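Local atomic coordinates of cellulase (Uncultured bacterium, PDB entry 6XSO), a protein that probably hydrolyses internal beta-1,4 linkages of cellulose and related plant polysaccharides, as a broad-specificity endoglucanase of glycoside hydrolase family 5, subfamily 4. Residues 46-49 and 53-56; 86-89 and 95-98; 38-43 and 120-125; 58-63 and 356-361. All coordinates share one frame; numbering follows the deposited sequence.

Contact 1 (46-49 and 53-56). With NA (sodium ion), chain D.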
# COMPACT_ATOMS: atom_id res chain seq x y z
N LYS A 46 -6.05 13.08 -20.04
CA LYS A 46 -6.55 12.09 -20.98
C LYS A 46 -7.84 11.48 -20.45
O LYS A 46 -8.15 11.55 -19.25
CB LYS A 46 -5.55 10.95 -21.19
CG LYS A 46 -4.13 11.38 -21.49
CD LYS A 46 -3.85 11.46 -22.97
CE LYS A 46 -2.35 11.35 -23.23
NZ LYS A 46 -1.86 12.40 -24.16
N THR A 47 -8.60 10.90 -21.38
CA THR A 47 -9.75 10.06 -21.11
C THR A 47 -9.46 8.72 -21.77
O THR A 47 -8.99 8.67 -22.91
CB THR A 47 -11.01 10.70 -21.71
OG1 THR A 47 -11.24 11.97 -21.08
CG2 THR A 47 -12.24 9.82 -21.52
N TRP A 48 -9.71 7.63 -21.04
CA TRP A 48 -9.44 6.31 -21.56
C TRP A 48 -10.66 5.70 -22.25
O TRP A 48 -11.80 5.94 -21.85
CB TRP A 48 -9.06 5.36 -20.42
CG TRP A 48 -7.96 5.79 -19.50
CD1 TRP A 48 -7.96 5.68 -18.15
CD2 TRP A 48 -6.70 6.38 -19.86
NE1 TRP A 48 -6.76 6.13 -17.63
CE2 TRP A 48 -5.99 6.59 -18.66
CE3 TRP A 48 -6.12 6.76 -21.07
CZ2 TRP A 48 -4.71 7.15 -18.64
CZ3 TRP A 48 -4.84 7.32 -21.04
CH2 TRP A 48 -4.16 7.51 -19.84
N THR A 49 -10.40 4.88 -23.27
CA THR A 49 -11.41 4.03 -23.87
C THR A 49 -11.08 2.54 -23.80
O THR A 49 -11.94 1.73 -24.17
CB THR A 49 -11.65 4.41 -25.34
OG1 THR A 49 -10.43 4.30 -26.08
CG2 THR A 49 -12.21 5.81 -25.46
N GLN A 53 -4.86 1.37 -22.27
CA GLN A 53 -4.39 2.75 -22.23
C GLN A 53 -4.05 3.17 -20.81
O GLN A 53 -3.04 3.82 -20.57
CB GLN A 53 -5.47 3.68 -22.80
CG GLN A 53 -5.66 3.57 -24.29
CD GLN A 53 -6.90 4.28 -24.75
OE1 GLN A 53 -7.66 4.82 -23.95
NE2 GLN A 53 -7.13 4.27 -26.05
N HIS A 54 -4.89 2.79 -19.85
CA HIS A 54 -4.66 3.10 -18.45
C HIS A 54 -3.45 2.34 -17.93
O HIS A 54 -2.53 2.95 -17.37
CB HIS A 54 -5.95 2.75 -17.72
CG HIS A 54 -5.92 2.89 -16.23
ND1 HIS A 54 -7.08 3.03 -15.50
CD2 HIS A 54 -4.91 2.88 -15.33
CE1 HIS A 54 -6.78 3.12 -14.22
NE2 HIS A 54 -5.48 3.02 -14.09
N GLU A 55 -3.42 1.03 -18.14
CA GLU A 55 -2.39 0.18 -17.56
C GLU A 55 -1.00 0.53 -18.07
O GLU A 55 -0.01 0.38 -17.33
CB GLU A 55 -2.71 -1.28 -17.88
CG GLU A 55 -1.76 -2.29 -17.25
CD GLU A 55 -2.35 -3.69 -17.19
OE1 GLU A 55 -3.50 -3.88 -17.68
OE2 GLU A 55 -1.65 -4.62 -16.72
N THR A 56 -0.90 1.02 -19.30
CA THR A 56 0.38 1.27 -19.95
C THR A 56 0.78 2.75 -20.02
O THR A 56 1.81 3.07 -20.61
CB THR A 56 0.39 0.67 -21.37
OG1 THR A 56 -0.50 1.40 -22.24
CG2 THR A 56 -0.04 -0.81 -21.36
NA NA D . -13.37 4.94 -20.54
O HOH W 1 -14.96 4.82 -22.37
O HOH W 2 -13.81 7.20 -19.64
O HOH W 3 -15.17 3.93 -19.65
O HOH W 4 -12.36 4.70 -18.47
O HOH W 5 -12.22 2.89 -20.96
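Gln53 OE1 accepts the backbone N-H of Thr49 at 2.8 Å (Thr49 N to Gln53 OE1), a nearly straight bond whose donor is tilted 30° from the carbonyl plane. Beyond CG the Gln53 chain is extended, long enough to reach back from the helix to the loop before it; its other amide atom, NE2, makes a weak bond to Thr49 OG1. The same chain runs past the Trp48 ring, with Gln53 CB 3.6 Å from Trp48 CE3. His54 CB sits over the face of the five-membered ring of Trp48, 3.7 Å from its centroid, a CH-pi contact, while the imidazole itself is slid aside and scarcely overlaps the indole. A broad, flat tryptophan suits a place where backbone and CB atoms of two successive helical residues must be covered; an alanine here would probably open a gap beside His54 CB and leave the Gln53 chain less confined. The backbone oxygen Trp48 O binds the sodium ion at 2.3 Å, and five waters complete its six ligands. Loop 46-49 is thus held against helix 51-55, within the long connection that follows the first strand of the TIM barrel.

Contact 2 (86-89 and 95-98)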
# COMPACT_ATOMS: atom_id res chain seq x y z
N TYR A 86 -10.13 6.95 -10.39
CA TYR A 86 -10.96 8.10 -10.75
C TYR A 86 -11.19 8.22 -12.26
O TYR A 86 -12.22 8.78 -12.67
CB TYR A 86 -10.38 9.40 -10.19
CG TYR A 86 -9.15 9.97 -10.89
CD1 TYR A 86 -9.28 10.93 -11.89
CD2 TYR A 86 -7.87 9.57 -10.53
CE1 TYR A 86 -8.15 11.46 -12.52
CE2 TYR A 86 -6.75 10.08 -11.16
CZ TYR A 86 -6.91 11.04 -12.15
OH TYR A 86 -5.81 11.57 -12.78
N GLN A 87 -10.27 7.74 -13.09
CA GLN A 87 -10.47 7.76 -14.53
C GLN A 87 -11.30 6.58 -15.01
O GLN A 87 -11.48 6.40 -16.23
CB GLN A 87 -9.14 7.81 -15.27
CG GLN A 87 -8.23 8.94 -14.78
CD GLN A 87 -7.12 9.28 -15.75
OE1 GLN A 87 -6.02 8.74 -15.66
NE2 GLN A 87 -7.42 10.17 -16.71
N GLU A 88 -11.81 5.78 -14.07
CA GLU A 88 -12.62 4.60 -14.37
C GLU A 88 -13.99 4.68 -13.71
O GLU A 88 -14.71 3.68 -13.67
CB GLU A 88 -11.87 3.33 -13.94
CG GLU A 88 -10.51 3.13 -14.60
CD GLU A 88 -10.56 2.92 -16.12
OE1 GLU A 88 -11.63 2.67 -16.70
OE2 GLU A 88 -9.49 3.01 -16.75
N MET A 89 -14.38 5.86 -13.23
CA MET A 89 -15.62 6.09 -12.51
C MET A 89 -16.47 7.10 -13.27
O MET A 89 -15.94 8.08 -13.80
CB MET A 89 -15.33 6.67 -11.12
CG MET A 89 -14.64 5.70 -10.18
SD MET A 89 -13.87 6.45 -8.73
CE MET A 89 -15.30 7.05 -7.86
N VAL A 95 -17.76 2.30 -11.10
CA VAL A 95 -16.59 1.81 -11.83
C VAL A 95 -17.08 1.00 -13.01
O VAL A 95 -17.97 0.14 -12.86
CB VAL A 95 -15.71 0.94 -10.91
CG1 VAL A 95 -14.52 0.35 -11.68
CG2 VAL A 95 -15.23 1.74 -9.69
N ASN A 96 -16.52 1.23 -14.20
CA ASN A 96 -17.00 0.50 -15.36
C ASN A 96 -16.60 -0.97 -15.26
O ASN A 96 -15.61 -1.33 -14.64
CB ASN A 96 -16.51 1.12 -16.67
CG ASN A 96 -15.03 1.12 -16.79
OD1 ASN A 96 -14.42 0.10 -17.15
ND2 ASN A 96 -14.42 2.27 -16.54
N GLU A 97 -17.42 -1.83 -15.89
CA GLU A 97 -17.23 -3.27 -15.73
C GLU A 97 -15.90 -3.74 -16.31
O GLU A 97 -15.24 -4.63 -15.76
CB GLU A 97 -18.39 -4.03 -16.37
CG GLU A 97 -19.70 -3.87 -15.62
CD GLU A 97 -20.85 -4.60 -16.28
OE1 GLU A 97 -20.60 -5.34 -17.26
OE2 GLU A 97 -22.00 -4.44 -15.82
N ALA A 98 -15.46 -3.13 -17.42
CA ALA A 98 -14.22 -3.57 -18.05
C ALA A 98 -13.03 -3.34 -17.14
O ALA A 98 -12.10 -4.16 -17.08
CB ALA A 98 -14.02 -2.85 -19.38
O HOH W 6 -12.00 0.28 -18.75
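Glu88 and Asn96 carry the polar part of this contact, which joins the two ends of a short chain reversal. The backbone bond runs from Asn96 N to Glu88 O at 3.1 Å. A CA-H...O contact supports it, Val95 CA lying 3.2 Å from the same Glu88 O, so one carbonyl oxygen serves two neighbouring residues. Met89 and Val95 form a single beta bridge here, too short to count as a strand.

Among side chains, Asn96 ND2 gives an almost straight hydrogen bond, 173° at the hydrogen, to Glu88 OE1 at 2.8 Å. The acceptor lies in the amide plane and uses its anti lone pair, although carboxylate and amide are turned 66° from each other. The bend of Glu88 at chi2 (-65°) brings OE1 round to Asn96, and OE2 is taken by His54 ND1. A glutamate suits this place because its two oxygens can serve two donors in different directions.

Water 6 lies 2.9 Å from Asn96 OD1 and 3.2 Å from Glu88 OE1, within hydrogen-bonding distance of both side chains.

The apolar share is small: Met89 CG meets Val95 CG2 at 4.0 Å, and the branched valine turns its other methyl, CG1, to the Glu88 carbonyl.

Asn96 stands at the N-cap of helix 97-111, its OD1 accepting from Trp99 N, a role for which a short side-chain carbonyl is well fitted. The whole is an N-capped helix start tied to the loop after the second barrel strand, part of a beta-alpha unit of the TIM barrel.

Contact 3 (38-43 and 120-125)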
# COMPACT_ATOMS: atom_id res chain seq x y z
N THR A 38 1.36 0.98 -12.72
CA THR A 38 0.66 0.04 -13.59
C THR A 38 -0.83 0.32 -13.50
O THR A 38 -1.32 1.28 -14.13
CB THR A 38 1.11 -1.39 -13.24
OG1 THR A 38 2.55 -1.47 -13.34
CG2 THR A 38 0.54 -2.38 -14.23
N LEU A 39 -1.59 -0.41 -12.68
CA LEU A 39 -3.01 -0.07 -12.57
C LEU A 39 -3.24 1.23 -11.80
O LEU A 39 -4.35 1.77 -11.83
CB LEU A 39 -3.78 -1.21 -11.90
CG LEU A 39 -3.60 -2.60 -12.53
CD1 LEU A 39 -4.49 -3.65 -11.88
CD2 LEU A 39 -3.85 -2.56 -14.04
N ASP A 40 -2.20 1.73 -11.13
CA ASP A 40 -2.22 3.05 -10.49
C ASP A 40 -1.86 4.19 -11.45
O ASP A 40 -2.06 5.36 -11.09
CB ASP A 40 -1.25 3.07 -9.29
CG ASP A 40 0.13 2.40 -9.59
OD1 ASP A 40 0.19 1.35 -10.26
OD2 ASP A 40 1.16 2.95 -9.11
N ALA A 41 -1.37 3.89 -12.64
CA ALA A 41 -1.02 4.96 -13.56
C ALA A 41 -2.25 5.78 -13.94
O ALA A 41 -3.37 5.26 -14.02
CB ALA A 41 -0.40 4.38 -14.84
N ASN A 42 -2.03 7.06 -14.17
CA ASN A 42 -3.13 7.97 -14.50
C ASN A 42 -2.57 9.20 -15.19
O ASN A 42 -1.41 9.57 -14.97
CB ASN A 42 -3.94 8.34 -13.24
CG ASN A 42 -3.17 9.24 -12.29
OD1 ASN A 42 -3.42 10.45 -12.25
ND2 ASN A 42 -2.25 8.66 -11.52
N ASP A 43 -3.41 9.84 -15.99
CA ASP A 43 -3.06 11.09 -16.65
C ASP A 43 -4.33 11.92 -16.75
O ASP A 43 -5.21 11.62 -17.56
CB ASP A 43 -2.48 10.81 -18.03
CG ASP A 43 -2.05 12.07 -18.76
OD1 ASP A 43 -2.44 13.18 -18.34
OD2 ASP A 43 -1.33 11.93 -19.77
N ASN A 120 -5.73 -1.52 -3.48
CA ASN A 120 -5.98 -0.28 -2.74
C ASN A 120 -6.70 0.75 -3.61
O ASN A 120 -7.19 0.46 -4.71
CB ASN A 120 -4.68 0.31 -2.14
CG ASN A 120 -3.82 1.01 -3.18
OD1 ASN A 120 -4.06 0.91 -4.38
ND2 ASN A 120 -2.81 1.74 -2.72
N VAL A 121 -6.76 1.97 -3.08
CA VAL A 121 -7.21 3.18 -3.77
C VAL A 121 -5.99 4.11 -3.73
O VAL A 121 -5.58 4.54 -2.64
CB VAL A 121 -8.44 3.78 -3.07
CG1 VAL A 121 -8.74 5.19 -3.57
CG2 VAL A 121 -9.67 2.88 -3.26
N HIS A 122 -5.37 4.36 -4.90
CA HIS A 122 -3.99 4.85 -4.93
C HIS A 122 -3.95 6.31 -5.29
O HIS A 122 -3.98 7.17 -4.39
CB HIS A 122 -3.15 3.92 -5.82
CG HIS A 122 -1.68 4.03 -5.57
ND1 HIS A 122 -1.07 3.37 -4.53
CD2 HIS A 122 -0.72 4.76 -6.17
CE1 HIS A 122 0.22 3.65 -4.52
NE2 HIS A 122 0.47 4.47 -5.53
N HIS A 123 -3.81 6.69 -6.57
CA HIS A 123 -3.65 8.11 -6.92
C HIS A 123 -4.96 8.86 -6.98
O HIS A 123 -5.02 9.98 -7.49
CB HIS A 123 -2.84 8.29 -8.19
CG HIS A 123 -1.41 7.92 -8.03
ND1 HIS A 123 -0.64 8.36 -6.97
CD2 HIS A 123 -0.59 7.16 -8.79
CE1 HIS A 123 0.58 7.88 -7.08
NE2 HIS A 123 0.65 7.16 -8.19
N ASP A 124 -6.01 8.25 -6.43
CA ASP A 124 -7.15 9.03 -5.94
C ASP A 124 -6.78 9.91 -4.77
O ASP A 124 -7.50 10.88 -4.49
CB ASP A 124 -8.22 8.01 -5.59
CG ASP A 124 -8.57 7.11 -6.78
OD1 ASP A 124 -9.33 7.58 -7.66
OD2 ASP A 124 -8.05 5.96 -6.83
N THR A 125 -5.67 9.60 -4.10
CA THR A 125 -5.01 10.43 -3.11
C THR A 125 -3.72 11.00 -3.70
O THR A 125 -3.22 10.54 -4.73
CB THR A 125 -4.61 9.64 -1.85
OG1 THR A 125 -3.56 8.71 -2.18
CG2 THR A 125 -5.78 8.91 -1.23
O HOH W 7 2.66 5.18 -8.82
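Asp40 CB packs against His122 CD2 at 3.6 Å, the two side chains side by side, with carboxylate and imidazole planes almost perpendicular. Asp40 CG stands between its backbone N and carbonyl carbon (chi1 45°), which turns OD1 back to accept from Thr38 N at 2.7 Å, from above the carboxylate plane. The short aspartate thus braces its own type I turn, while OD2 bonds to Asn37 N and accepts a hydrogen bond from water 7. That water also lies 2.9 Å from His123 NE2, bridging the two segments. His122 is fixed in rotation by Asn120, whose ND2 donates to His122 ND1 at 3.0 Å, in the planes of both ring and amide. His123 instead has CG anti to its carbonyl carbon (chi1 -69°), and its ring lies with one face on His122 CD2. His123 CD2, at the ring edge, meets Asp40 O at 3.3 Å. Asn42 ND2 comes to His123 CB at 3.4 Å, with amide and ring planes 47° apart, while Asn42 OD1 binds Tyr86 OH. The contact spans the loops after strands 31-34 and 116-119; Thr84, in the loop after the intervening strand 78-81, bonds to both segments, and Val83 pairs with His122.

Contact 4 (58-63 and 356-361)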
# COMPACT_ATOMS: atom_id res chain seq x y z
N TRP A 58 2.11 4.87 -18.05
CA TRP A 58 3.39 5.24 -17.46
C TRP A 58 4.52 4.30 -17.88
O TRP A 58 5.54 4.20 -17.18
CB TRP A 58 3.28 5.36 -15.94
CG TRP A 58 2.52 6.59 -15.48
CD1 TRP A 58 2.05 7.61 -16.25
CD2 TRP A 58 2.17 6.91 -14.13
NE1 TRP A 58 1.41 8.55 -15.46
CE2 TRP A 58 1.47 8.14 -14.16
CE3 TRP A 58 2.37 6.27 -12.90
CZ2 TRP A 58 0.98 8.74 -13.00
CZ3 TRP A 58 1.88 6.87 -11.76
CH2 TRP A 58 1.20 8.08 -11.81
N GLY A 59 4.38 3.65 -19.03
CA GLY A 59 5.47 2.89 -19.60
C GLY A 59 5.65 1.48 -19.09
O GLY A 59 6.67 0.85 -19.40
N GLN A 60 4.74 0.97 -18.30
CA GLN A 60 4.78 -0.44 -17.97
C GLN A 60 3.94 -1.22 -18.98
O GLN A 60 2.97 -0.70 -19.53
CB GLN A 60 4.24 -0.68 -16.57
CG GLN A 60 5.04 -0.00 -15.47
CD GLN A 60 6.49 -0.45 -15.40
OE1 GLN A 60 6.81 -1.60 -15.68
NE2 GLN A 60 7.37 0.47 -15.04
N PRO A 61 4.30 -2.47 -19.26
CA PRO A 61 3.53 -3.28 -20.21
C PRO A 61 2.26 -3.82 -19.58
O PRO A 61 2.08 -3.80 -18.36
CB PRO A 61 4.49 -4.42 -20.53
CG PRO A 61 5.25 -4.60 -19.21
CD PRO A 61 5.42 -3.21 -18.65
N VAL A 62 1.37 -4.32 -20.44
CA VAL A 62 0.22 -5.08 -19.96
C VAL A 62 0.71 -6.28 -19.16
O VAL A 62 1.54 -7.07 -19.63
CB VAL A 62 -0.66 -5.51 -21.15
CG1 VAL A 62 -1.74 -6.48 -20.69
CG2 VAL A 62 -1.30 -4.28 -21.80
N THR A 63 0.21 -6.41 -17.93
CA THR A 63 0.74 -7.39 -17.00
C THR A 63 0.31 -8.80 -17.43
O THR A 63 -0.80 -9.00 -17.93
CB THR A 63 0.19 -7.10 -15.61
OG1 THR A 63 0.46 -5.74 -15.22
CG2 THR A 63 0.81 -8.00 -14.54
N ALA A 356 9.72 -3.51 -20.01
CA ALA A 356 9.64 -4.66 -20.89
C ALA A 356 10.20 -5.93 -20.24
O ALA A 356 9.90 -7.03 -20.71
CB ALA A 356 10.39 -4.37 -22.19
N SER A 357 11.01 -5.79 -19.19
CA SER A 357 11.53 -6.97 -18.50
C SER A 357 10.40 -7.81 -17.93
O SER A 357 10.51 -9.04 -17.85
CB SER A 357 12.51 -6.56 -17.40
OG SER A 357 13.66 -5.94 -17.95
N ARG A 358 9.31 -7.17 -17.52
CA ARG A 358 8.19 -7.91 -16.96
C ARG A 358 7.56 -8.85 -17.97
O ARG A 358 6.98 -9.88 -17.58
CB ARG A 358 7.13 -6.92 -16.47
CG ARG A 358 7.54 -6.07 -15.30
CD ARG A 358 6.39 -5.15 -14.94
NE ARG A 358 6.67 -4.26 -13.81
CZ ARG A 358 5.78 -3.37 -13.37
NH1 ARG A 358 4.58 -3.32 -13.95
NH2 ARG A 358 6.07 -2.57 -12.35
N THR A 359 7.61 -8.51 -19.25
CA THR A 359 6.98 -9.31 -20.29
C THR A 359 7.76 -10.59 -20.57
O THR A 359 7.19 -11.55 -21.11
CB THR A 359 6.87 -8.44 -21.54
OG1 THR A 359 6.30 -7.17 -21.16
CG2 THR A 359 6.01 -9.10 -22.60
N MET A 360 9.03 -10.64 -20.17
CA MET A 360 9.86 -11.79 -20.54
C MET A 360 9.37 -13.08 -19.90
O MET A 360 9.11 -14.05 -20.63
CB MET A 360 11.33 -11.46 -20.27
CG MET A 360 11.88 -10.43 -21.26
SD MET A 360 13.54 -9.85 -20.88
CE MET A 360 14.50 -11.28 -21.38
N PRO A 361 9.26 -13.18 -18.57
CA PRO A 361 9.65 -12.22 -17.54
C PRO A 361 11.11 -12.41 -17.12
O PRO A 361 11.64 -13.50 -17.25
CB PRO A 361 8.72 -12.59 -16.38
CG PRO A 361 8.63 -14.09 -16.49
CD PRO A 361 8.64 -14.39 -17.99
O HOH W 8 3.12 -4.73 -15.96
O HOH W 9 4.19 -7.91 -19.32
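Neither segment is a regular helix or strand: 58-63 runs through Gly59, whose positive phi (84°) would press a CB against the preceding carbonyl, into the more extended backbone of Gln60 and Pro61, while 356-360 follow helical angles. They join the loop before helix 66-73 to the loop after strand 345-349, the last strand of the TIM barrel, with Pro61 and Ala356 nearest, 6.3 Å between their CA atoms. Gln60 OE1 stands over the centre of the Arg358 guanidinium, 3.1 Å from CZ, with the amide 33° from the guanidinium plane. This is a face contact, not a hydrogen bond; Gln60 OE1 has its bond from Gly355 N. Extended from CG to NE (chi2 180°), Arg358 donates to Thr38 OG1 and the carbonyls of Ser353 and Gly36. Were Arg358 replaced by an alanine, Thr38 OG1 and both carbonyls would probably lose these donors, and Gln60 OE1 the flat cation it faces. The compact Pro61 ring slides past Thr359, whose OG1 lies 3.4 Å from Pro61 CB. Water 9 donates to Val62 O and is hydrogen-bonded to Thr359 OG1; at the guanidinium edge water 8 accepts from Arg358 NH1 at 2.9 Å while donating to Pro61 O and Thr63 OG1.

How the contacts relate
The connection 38-63, which includes helix 51-55, runs through contacts 1, 3 and 4. His54 links three contacts: its ND1 lies 2.7 Å from Glu88 OE2, joining contact 1 to contact 2, and its NE2 is 2.8 Å from Leu39 O of contact 3. Glu55 OE2 lies 2.8 Å from Thr63 OG1 and so ties contact 1 to contact 4, as Thr38 OG1 does for contacts 3 and 4 through Arg358 NH1. Contacts 2 and 4 do not touch, their centres about 22 Å apart. Contact 3 lies deepest, among loops following barrel strands, the end where TIM barrels carry their active sites; the sodium ion of contact 1 is about 5 Å from the Glu88 side chain.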